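Local coordinates for autophagy protein 5 (Saccharomyces cerevisiae, PDB 2DYO), which takes part in autophagic vesicle formation and in cytoplasm-to-vacuole transport, and is required for selective degradation of the nucleus and of mitochondria, at residues A[5-8]-A[9-13]; A[40-43]-A[44-48]; A[233-236]-A[237-241]; A[267-270]-A[271-275]. All blocks are in the same frame, centred on the assembly; numbering follows the deposited sequence.

Contact 1 of 4, residues A[5-8]-A[9-13]; sequences NDIK and QLLWN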
# COMPACT_ATOMS: atom_id res chain seq x y z
N ASN A 5 -18.11 -2.57 -6.97
CA ASN A 5 -17.91 -1.18 -6.57
C ASN A 5 -18.08 -0.95 -5.07
O ASN A 5 -17.38 -0.11 -4.50
CB ASN A 5 -18.83 -0.24 -7.35
CG ASN A 5 -18.08 0.56 -8.40
OD1 ASN A 5 -18.40 1.72 -8.65
ND2 ASN A 5 -17.08 -0.06 -9.01
N ASP A 6 -18.99 -1.68 -4.44
CA ASP A 6 -19.17 -1.53 -3.00
C ASP A 6 -17.88 -1.99 -2.33
O ASP A 6 -17.39 -1.36 -1.39
CB ASP A 6 -20.34 -2.37 -2.51
CG ASP A 6 -21.68 -1.76 -2.86
OD1 ASP A 6 -21.97 -1.60 -4.07
OD2 ASP A 6 -22.44 -1.42 -1.92
N ILE A 7 -17.34 -3.10 -2.82
CA ILE A 7 -16.10 -3.65 -2.28
C ILE A 7 -14.97 -2.66 -2.51
O ILE A 7 -14.22 -2.35 -1.59
CB ILE A 7 -15.75 -5.00 -2.97
CG1 ILE A 7 -16.76 -6.07 -2.56
CG2 ILE A 7 -14.33 -5.43 -2.61
CD1 ILE A 7 -16.61 -7.40 -3.29
N LYS A 8 -14.85 -2.14 -3.73
CA LYS A 8 -13.80 -1.17 -4.05
C LYS A 8 -13.94 0.10 -3.22
O LYS A 8 -12.95 0.74 -2.89
CB LYS A 8 -13.81 -0.83 -5.54
CG LYS A 8 -13.31 -1.96 -6.43
CD LYS A 8 -13.16 -1.52 -7.87
CE LYS A 8 -12.63 -2.66 -8.73
NZ LYS A 8 -12.46 -2.27 -10.16
N GLN A 9 -15.17 0.45 -2.86
CA GLN A 9 -15.41 1.64 -2.05
C GLN A 9 -14.86 1.40 -0.65
O GLN A 9 -14.30 2.31 -0.03
CB GLN A 9 -16.91 1.93 -1.98
CG GLN A 9 -17.28 3.21 -1.23
CD GLN A 9 -16.68 4.47 -1.85
OE1 GLN A 9 -15.63 4.94 -1.42
NE2 GLN A 9 -17.35 5.00 -2.86
N LEU A 10 -15.01 0.18 -0.15
CA LEU A 10 -14.51 -0.17 1.17
C LEU A 10 -12.98 -0.10 1.18
O LEU A 10 -12.37 0.33 2.16
CB LEU A 10 -14.96 -1.58 1.56
CG LEU A 10 -16.44 -1.76 1.93
CD1 LEU A 10 -16.74 -3.24 2.17
CD2 LEU A 10 -16.75 -0.94 3.17
N LEU A 11 -12.36 -0.54 0.09
CA LEU A 11 -10.91 -0.52 -0.01
C LEU A 11 -10.42 0.92 -0.12
O LEU A 11 -9.40 1.28 0.47
CB LEU A 11 -10.46 -1.32 -1.24
CG LEU A 11 -10.84 -2.81 -1.20
CD1 LEU A 11 -10.37 -3.51 -2.47
CD2 LEU A 11 -10.20 -3.46 0.03
N TRP A 12 -11.17 1.73 -0.85
CA TRP A 12 -10.82 3.13 -1.03
C TRP A 12 -10.92 3.85 0.30
O TRP A 12 -10.10 4.71 0.61
CB TRP A 12 -11.76 3.78 -2.06
CG TRP A 12 -11.30 5.12 -2.52
CD1 TRP A 12 -11.85 6.33 -2.21
CD2 TRP A 12 -10.20 5.39 -3.39
NE1 TRP A 12 -11.16 7.34 -2.84
CE2 TRP A 12 -10.14 6.79 -3.58
CE3 TRP A 12 -9.25 4.58 -4.04
CZ2 TRP A 12 -9.17 7.40 -4.38
CZ3 TRP A 12 -8.28 5.19 -4.84
CH2 TRP A 12 -8.25 6.59 -5.00
N ASN A 13 -11.93 3.50 1.09
CA ASN A 13 -12.12 4.11 2.40
C ASN A 13 -11.16 3.49 3.44
O ASN A 13 -11.10 3.95 4.58
CB ASN A 13 -13.57 3.95 2.86
CG ASN A 13 -14.55 4.69 1.96
OD1 ASN A 13 -15.77 4.53 2.09
ND2 ASN A 13 -14.04 5.49 1.04

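Contact 2 of 4, residues A[40-43]-A[44-48]; sequences IRVP and RETYL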
# COMPACT_ATOMS: atom_id res chain seq x y z
N ILE A 40 -1.45 11.04 12.30
CA ILE A 40 -2.32 11.16 11.15
C ILE A 40 -3.09 9.92 10.70
O ILE A 40 -2.82 8.80 11.12
CB ILE A 40 -1.49 11.64 9.95
CG1 ILE A 40 -0.30 10.69 9.74
CG2 ILE A 40 -0.96 13.05 10.22
CD1 ILE A 40 0.56 10.99 8.54
N ARG A 41 -4.08 10.16 9.84
CA ARG A 41 -4.88 9.09 9.27
C ARG A 41 -4.37 8.97 7.85
O ARG A 41 -4.30 9.96 7.12
CB ARG A 41 -6.36 9.45 9.29
CG ARG A 41 -6.98 9.35 10.68
CD ARG A 41 -7.09 7.89 11.11
NE ARG A 41 -8.21 7.21 10.46
CZ ARG A 41 -8.48 5.91 10.61
NH1 ARG A 41 -7.71 5.16 11.38
NH2 ARG A 41 -9.52 5.37 9.99
N VAL A 42 -4.00 7.75 7.46
CA VAL A 42 -3.45 7.50 6.14
C VAL A 42 -4.21 6.38 5.44
O VAL A 42 -4.42 5.31 6.03
CB VAL A 42 -1.97 7.09 6.25
CG1 VAL A 42 -1.42 6.72 4.88
CG2 VAL A 42 -1.16 8.22 6.87
N PRO A 43 -4.63 6.60 4.19
CA PRO A 43 -5.36 5.56 3.46
C PRO A 43 -4.47 4.33 3.27
O PRO A 43 -3.24 4.43 3.24
CB PRO A 43 -5.67 6.23 2.12
CG PRO A 43 -5.74 7.70 2.47
CD PRO A 43 -4.58 7.86 3.41
N ARG A 44 -5.10 3.16 3.16
CA ARG A 44 -4.33 1.95 2.90
C ARG A 44 -3.85 2.07 1.46
O ARG A 44 -2.75 1.63 1.11
CB ARG A 44 -5.22 0.72 3.05
CG ARG A 44 -5.18 0.06 4.43
CD ARG A 44 -6.19 -1.08 4.51
NE ARG A 44 -5.98 -1.95 5.65
CZ ARG A 44 -5.19 -3.02 5.64
NH1 ARG A 44 -5.05 -3.76 6.73
NH2 ARG A 44 -4.53 -3.35 4.53
N GLU A 45 -4.67 2.70 0.61
CA GLU A 45 -4.33 2.85 -0.80
C GLU A 45 -3.62 4.16 -1.14
O GLU A 45 -4.19 5.04 -1.79
CB GLU A 45 -5.59 2.73 -1.65
CG GLU A 45 -6.38 1.44 -1.47
CD GLU A 45 -5.73 0.23 -2.12
OE1 GLU A 45 -6.44 -0.79 -2.27
OE2 GLU A 45 -4.53 0.27 -2.48
N THR A 46 -2.37 4.28 -0.69
CA THR A 46 -1.57 5.45 -0.99
C THR A 46 -0.13 5.13 -0.62
O THR A 46 0.17 4.00 -0.25
CB THR A 46 -2.05 6.71 -0.21
OG1 THR A 46 -1.41 7.88 -0.75
CG2 THR A 46 -1.71 6.59 1.28
N TYR A 47 0.76 6.11 -0.72
CA TYR A 47 2.16 5.91 -0.36
C TYR A 47 2.53 6.83 0.80
O TYR A 47 2.02 7.95 0.89
CB TYR A 47 3.10 6.25 -1.52
CG TYR A 47 3.01 5.35 -2.74
CD1 TYR A 47 3.16 3.97 -2.63
CD2 TYR A 47 2.84 5.90 -4.01
CE1 TYR A 47 3.16 3.16 -3.77
CE2 TYR A 47 2.83 5.10 -5.14
CZ TYR A 47 3.00 3.74 -5.03
OH TYR A 47 3.01 2.97 -6.17
N LEU A 48 3.42 6.37 1.67
CA LEU A 48 3.85 7.17 2.81
C LEU A 48 4.51 8.47 2.34
O LEU A 48 4.43 9.49 3.00
CB LEU A 48 4.84 6.38 3.68
CG LEU A 48 4.28 5.20 4.49
CD1 LEU A 48 5.44 4.43 5.12
CD2 LEU A 48 3.33 5.71 5.55

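Contact 3 of 4, residues A[233-236]-A[237-241]; sequences KDIE and GDILD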
# COMPACT_ATOMS: atom_id res chain seq x y z
N LYS A 233 -5.80 -22.16 -4.71
CA LYS A 233 -5.26 -23.51 -4.55
C LYS A 233 -4.61 -23.96 -5.85
O LYS A 233 -3.57 -24.62 -5.84
CB LYS A 233 -6.37 -24.49 -4.17
CG LYS A 233 -5.88 -25.92 -3.96
CD LYS A 233 -5.14 -26.07 -2.64
CE LYS A 233 -4.79 -27.53 -2.34
NZ LYS A 233 -4.33 -27.69 -0.93
N ASP A 234 -5.24 -23.62 -6.97
CA ASP A 234 -4.72 -23.98 -8.29
C ASP A 234 -3.32 -23.43 -8.54
O ASP A 234 -2.56 -24.00 -9.32
CB ASP A 234 -5.66 -23.47 -9.38
CG ASP A 234 -6.87 -24.35 -9.58
OD1 ASP A 234 -7.83 -23.89 -10.25
OD2 ASP A 234 -6.87 -25.50 -9.08
N ILE A 235 -2.98 -22.31 -7.91
CA ILE A 235 -1.65 -21.76 -8.12
C ILE A 235 -0.78 -21.96 -6.88
O ILE A 235 0.14 -21.18 -6.62
CB ILE A 235 -1.71 -20.25 -8.47
CG1 ILE A 235 -2.26 -19.44 -7.29
CG2 ILE A 235 -2.55 -20.04 -9.71
CD1 ILE A 235 -2.01 -17.93 -7.43
N GLU A 236 -1.09 -23.01 -6.13
CA GLU A 236 -0.35 -23.35 -4.92
C GLU A 236 1.13 -23.55 -5.23
O GLU A 236 1.97 -23.45 -4.34
CB GLU A 236 -0.91 -24.65 -4.31
CG GLU A 236 -0.77 -25.86 -5.23
CD GLU A 236 -1.38 -27.14 -4.66
OE1 GLU A 236 -1.45 -28.15 -5.40
OE2 GLU A 236 -1.79 -27.14 -3.47
N GLY A 237 1.42 -23.82 -6.50
CA GLY A 237 2.80 -24.03 -6.92
C GLY A 237 3.61 -22.75 -6.93
O GLY A 237 4.85 -22.79 -6.88
N ASP A 238 2.93 -21.61 -7.00
CA ASP A 238 3.60 -20.31 -7.01
C ASP A 238 3.63 -19.74 -5.61
O ASP A 238 4.47 -18.91 -5.27
CB ASP A 238 2.86 -19.33 -7.93
CG ASP A 238 2.92 -19.74 -9.38
OD1 ASP A 238 1.85 -19.88 -10.00
OD2 ASP A 238 4.04 -19.91 -9.91
N ILE A 239 2.69 -20.19 -4.78
CA ILE A 239 2.59 -19.70 -3.41
C ILE A 239 3.48 -20.45 -2.43
O ILE A 239 4.18 -19.82 -1.64
CB ILE A 239 1.13 -19.76 -2.93
CG1 ILE A 239 0.28 -18.84 -3.81
CG2 ILE A 239 1.05 -19.37 -1.46
CD1 ILE A 239 -1.21 -18.90 -3.50
N LEU A 240 3.45 -21.77 -2.48
CA LEU A 240 4.26 -22.57 -1.56
C LEU A 240 5.68 -22.71 -2.10
O LEU A 240 5.91 -22.63 -3.31
CB LEU A 240 3.63 -23.96 -1.37
CG LEU A 240 2.15 -23.96 -0.96
CD1 LEU A 240 1.67 -25.39 -0.81
CD2 LEU A 240 1.97 -23.20 0.36
N ASP A 241 6.64 -22.91 -1.20
CA ASP A 241 8.02 -23.06 -1.63
C ASP A 241 8.43 -24.53 -1.65
O ASP A 241 7.69 -25.40 -1.18
CB ASP A 241 8.97 -22.27 -0.71
CG ASP A 241 8.88 -22.69 0.74
OD1 ASP A 241 8.64 -23.88 1.02
OD2 ASP A 241 9.07 -21.82 1.62
O HOH W 1 -0.04 -24.82 -8.62

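Contact 4 of 4, residues A[267-270]-A[271-275]; sequences YDLY and SKLRS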
# COMPACT_ATOMS: atom_id res chain seq x y z
N TYR A 267 -9.16 -14.64 -10.52
CA TYR A 267 -9.67 -13.50 -11.28
C TYR A 267 -10.50 -12.60 -10.38
O TYR A 267 -10.37 -11.38 -10.41
CB TYR A 267 -10.54 -13.96 -12.46
CG TYR A 267 -11.32 -12.82 -13.07
CD1 TYR A 267 -10.68 -11.81 -13.79
CD2 TYR A 267 -12.70 -12.72 -12.89
CE1 TYR A 267 -11.39 -10.72 -14.29
CE2 TYR A 267 -13.42 -11.64 -13.39
CZ TYR A 267 -12.76 -10.64 -14.09
OH TYR A 267 -13.47 -9.57 -14.59
N ASP A 268 -11.38 -13.22 -9.58
CA ASP A 268 -12.22 -12.47 -8.66
C ASP A 268 -11.37 -11.69 -7.67
O ASP A 268 -11.58 -10.50 -7.44
CB ASP A 268 -13.14 -13.41 -7.88
CG ASP A 268 -14.50 -13.56 -8.53
OD1 ASP A 268 -15.20 -12.53 -8.64
OD2 ASP A 268 -14.86 -14.69 -8.91
N LEU A 269 -10.40 -12.39 -7.07
CA LEU A 269 -9.52 -11.77 -6.09
C LEU A 269 -8.84 -10.54 -6.71
O LEU A 269 -8.89 -9.45 -6.15
CB LEU A 269 -8.48 -12.77 -5.61
CG LEU A 269 -7.60 -12.33 -4.44
CD1 LEU A 269 -8.47 -11.95 -3.24
CD2 LEU A 269 -6.65 -13.45 -4.07
N TYR A 270 -8.22 -10.72 -7.87
CA TYR A 270 -7.55 -9.61 -8.52
C TYR A 270 -8.50 -8.46 -8.86
O TYR A 270 -8.31 -7.32 -8.45
CB TYR A 270 -6.87 -10.04 -9.82
CG TYR A 270 -6.24 -8.86 -10.53
CD1 TYR A 270 -5.02 -8.34 -10.12
CD2 TYR A 270 -6.93 -8.19 -11.55
CE1 TYR A 270 -4.49 -7.19 -10.69
CE2 TYR A 270 -6.41 -7.02 -12.13
CZ TYR A 270 -5.19 -6.53 -11.69
OH TYR A 270 -4.68 -5.37 -12.23
N SER A 271 -9.54 -8.77 -9.63
CA SER A 271 -10.48 -7.74 -10.06
C SER A 271 -11.12 -6.94 -8.94
O SER A 271 -11.48 -5.79 -9.13
CB SER A 271 -11.58 -8.36 -10.94
OG SER A 271 -12.43 -9.18 -10.17
N LYS A 272 -11.22 -7.54 -7.75
CA LYS A 272 -11.85 -6.86 -6.63
C LYS A 272 -10.92 -6.33 -5.55
O LYS A 272 -11.13 -5.23 -5.02
CB LYS A 272 -12.90 -7.78 -6.00
CG LYS A 272 -14.07 -8.05 -6.93
CD LYS A 272 -14.97 -9.17 -6.44
CE LYS A 272 -16.16 -9.34 -7.38
NZ LYS A 272 -16.90 -10.60 -7.15
N LEU A 273 -9.89 -7.10 -5.22
CA LEU A 273 -8.97 -6.69 -4.17
C LEU A 273 -7.60 -6.15 -4.58
O LEU A 273 -6.75 -5.92 -3.72
CB LEU A 273 -8.81 -7.84 -3.18
CG LEU A 273 -9.81 -7.86 -2.01
CD1 LEU A 273 -11.23 -7.64 -2.52
CD2 LEU A 273 -9.69 -9.17 -1.26
N ARG A 274 -7.36 -5.93 -5.87
CA ARG A 274 -6.06 -5.39 -6.28
C ARG A 274 -5.87 -4.04 -5.61
O ARG A 274 -6.84 -3.36 -5.28
CB ARG A 274 -5.97 -5.23 -7.80
CG ARG A 274 -6.90 -4.16 -8.36
CD ARG A 274 -6.69 -4.00 -9.86
NE ARG A 274 -7.65 -3.07 -10.45
CZ ARG A 274 -7.71 -2.78 -11.74
NH1 ARG A 274 -6.87 -3.34 -12.59
NH2 ARG A 274 -8.63 -1.93 -12.18
N SER A 275 -4.61 -3.65 -5.39
CA SER A 275 -4.30 -2.38 -4.76
C SER A 275 -4.34 -1.23 -5.76
O SER A 275 -4.51 -1.45 -6.96
CB SER A 275 -2.93 -2.47 -4.09
OG SER A 275 -2.92 -3.49 -3.09

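Contact 1 of 4, residues A[5-8]-A[9-13]
The shortest sound polar bond here joins Gln9 N to Asn5 O, 2.8 Å apart, and it starts a run of i to i+4 backbone bonds along helix 4-12. Leu10 N follows on Asp6 O, Leu11 N on Ile7 O at 3.1 Å, and Trp12 N on Lys8 O at 2.9 Å. The unbroken i to i+4 spacing marks an alpha-helix, and the N-H...O angles, none above 152°, show that its bonds are moderately bent. One apolar pair spans the same spacing: Ile7 CG2 stands 4.4 Å from Leu11 CD1, a loose approach of two branches on the buried side. Leu11 also lays its CG 3.4 Å from Ile7 O, the carbonyl that its own N-H binds. On the neighbouring flank Gln9 CB passes 3.3 Å from Asn5 O. With CG anti to the backbone N (chi1 -176°) and a bend at chi2, the Gln9 amide leads away from residues 5-8, and its OE1 takes a weak bond from Asn13 ND2. Trp12 turns its indole off the helix as well: NE1 bonds to Arg183 O, and the ring meets Phe185 and Phe188. Ile7, in turn, packs on Lys272 and Leu273 of helix 266-273, while Ile7, Leu10 and Leu11 also touch the chain of another protein. The chemistry is therefore divided: backbone bonds hold the turns together, whereas the larger side chains are spent mostly on partners beyond the helix.

Contact 2 of 4, residues A[40-43]-A[44-48]
Val42 and Thr46 meet where strand 37-43, the outermost strand, within this chain, of the beta-grasp sheet in the ubiquitin-like UblA domain, runs out into a loop. The two side chains cross at about a right angle, and methyl meets methyl: Val42 CG1 lies 3.6 Å from Thr46 CG2. Val42 CG1 is anti to its own backbone N (chi1 176°), which swings that branch toward the loop. Pro43 presents its ring at a slant to the same threonine, with CD 3.8 Å from Thr46 CG2. Thr46 reaches both because its methyl sits between backbone N and carbonyl carbon, while OG1 takes the anti place (chi1 -168°). No hydrogen bond joins 40-43 to 44-48; the polar support lies inside the loop, where Thr46 N makes a weak bond to Arg44 O, and in its surroundings. Arg44 forms salt bridges with Asp95 and with an acidic side chain of the chain of another protein, and Glu45 accepts bonds from Phe276 N and Gln256 NE2. Val90 of helix 90-98 covers both Val42 and Thr46. The bend thus closes on apolar contact, and the methyl CG2 of Thr46 also lies 3.3 Å from Pro43 O.

Contact 3 of 4, residues A[233-236]-A[237-241]
Ile235 O is gripped by two backbone amides of the short helix 236-239. Asp238 N bonds to it at 2.8 Å with i to i+3 spacing, but stands 51° out of the carbonyl plane and so does not lie on a lone pair; Ile239 N adds a weak bond. Glu236 O likewise takes two amides: a nearly straight bond from Leu240 N at 2.9 Å (N-H...O angle 167°) and a weak one from Ile239 N. Mixed i+3 and i+4 spacing within so few residues is the evidence for a single, irregular turn, with Ile235 at its N-cap position and Leu240 the first residue to leave helical geometry. At the start of the turn one water bridges the backbone, donating to Asp234 O at 2.7 Å and accepting from Gly237 N at 2.8 Å. Lys233 NZ and Glu236 OE2 form a long salt bridge, 3.6 Å apart.

The apolar packing is carried by Ile235 and Ile239. Ile235 CG1 occupies the position between backbone N and carbonyl carbon (chi1 65°), and this points it at Ile239 CD1, 4.0 Å away; the two side chains are set at an oblique angle. Asp238 OD1 lies 3.9 Å from Ile235 CB, and Leu240 CG comes within 3.4 Å of Glu236 O, the same oxygen that Leu240 N binds. Both isoleucines then face the UblB sheet: Ile235 packs on Leu205 and Ile239 on Ile207 of strand 205-208, with Ile223 and Trp262 of adjoining loops alongside and Asp241 tied to Arg217.

Contact 4 of 4, residues A[267-270]-A[271-275]
Helix 266-273 of the ubiquitin-like UblB domain ends at this contact, where Tyr270 and Arg274 form its most extensive side-chain pairing. Arg274 CB lies over one face of the Tyr270 ring, 4.1 Å from the centroid in a CH-pi contact. The extended arginine then carries on past the ring, and NH1 donates to Tyr270 OH at 3.0 Å. That oxygen sits in the guanidinium plane, while ring and guanidinium planes stand 78° apart. One turn back, Asp268 and Lys272 lie side by side: NZ meets OD1 at 3.0 Å on the anti side, 34° out of the carboxylate plane, and has a second acidic partner on the chain of another protein. Ser271 N bonds to Tyr267 O at 2.8 Å, and its OG, folded back over the backbone (chi1 69°), lies close to the carbonyls of both Tyr267 and Asp268. Ser271 CB lies over one face of the Tyr267 ring. On the buried side Leu269 CD1 touches Leu273 CD2 at 3.6 Å. Tyr270 OH also bonds to Gly278 O. Around the helix, Leu280 of strand 280-286 receives Leu269 and Tyr270, Met4 of helix 4-12 packs on Lys272, and helix 142-159 covers Tyr270 and Arg274.

Along the chain the four contacts follow in series, contacts 1 and 2 in the N-terminal part, contacts 3 and 4 both in the UblB domain. Three of them adjoin in space. Contacts 1 and 4 lie with centres about 12 Å apart, where Leu11 CD1 comes 3.2 Å from Lys272 O, so helix 4-12 packs on helix 266-273. Contact 2 touches contact 1 through Glu45, which also approaches Ser275 at the end of contact 4. Helix 4-12 thus touches residues of both ubiquitin-like domains, consistent with a place between them. Contact 3 stands apart, about 28 Å between centres from contact 1 and 17 Å from contact 4, with its isoleucines packed against strand 205-208 of the UblB sheet.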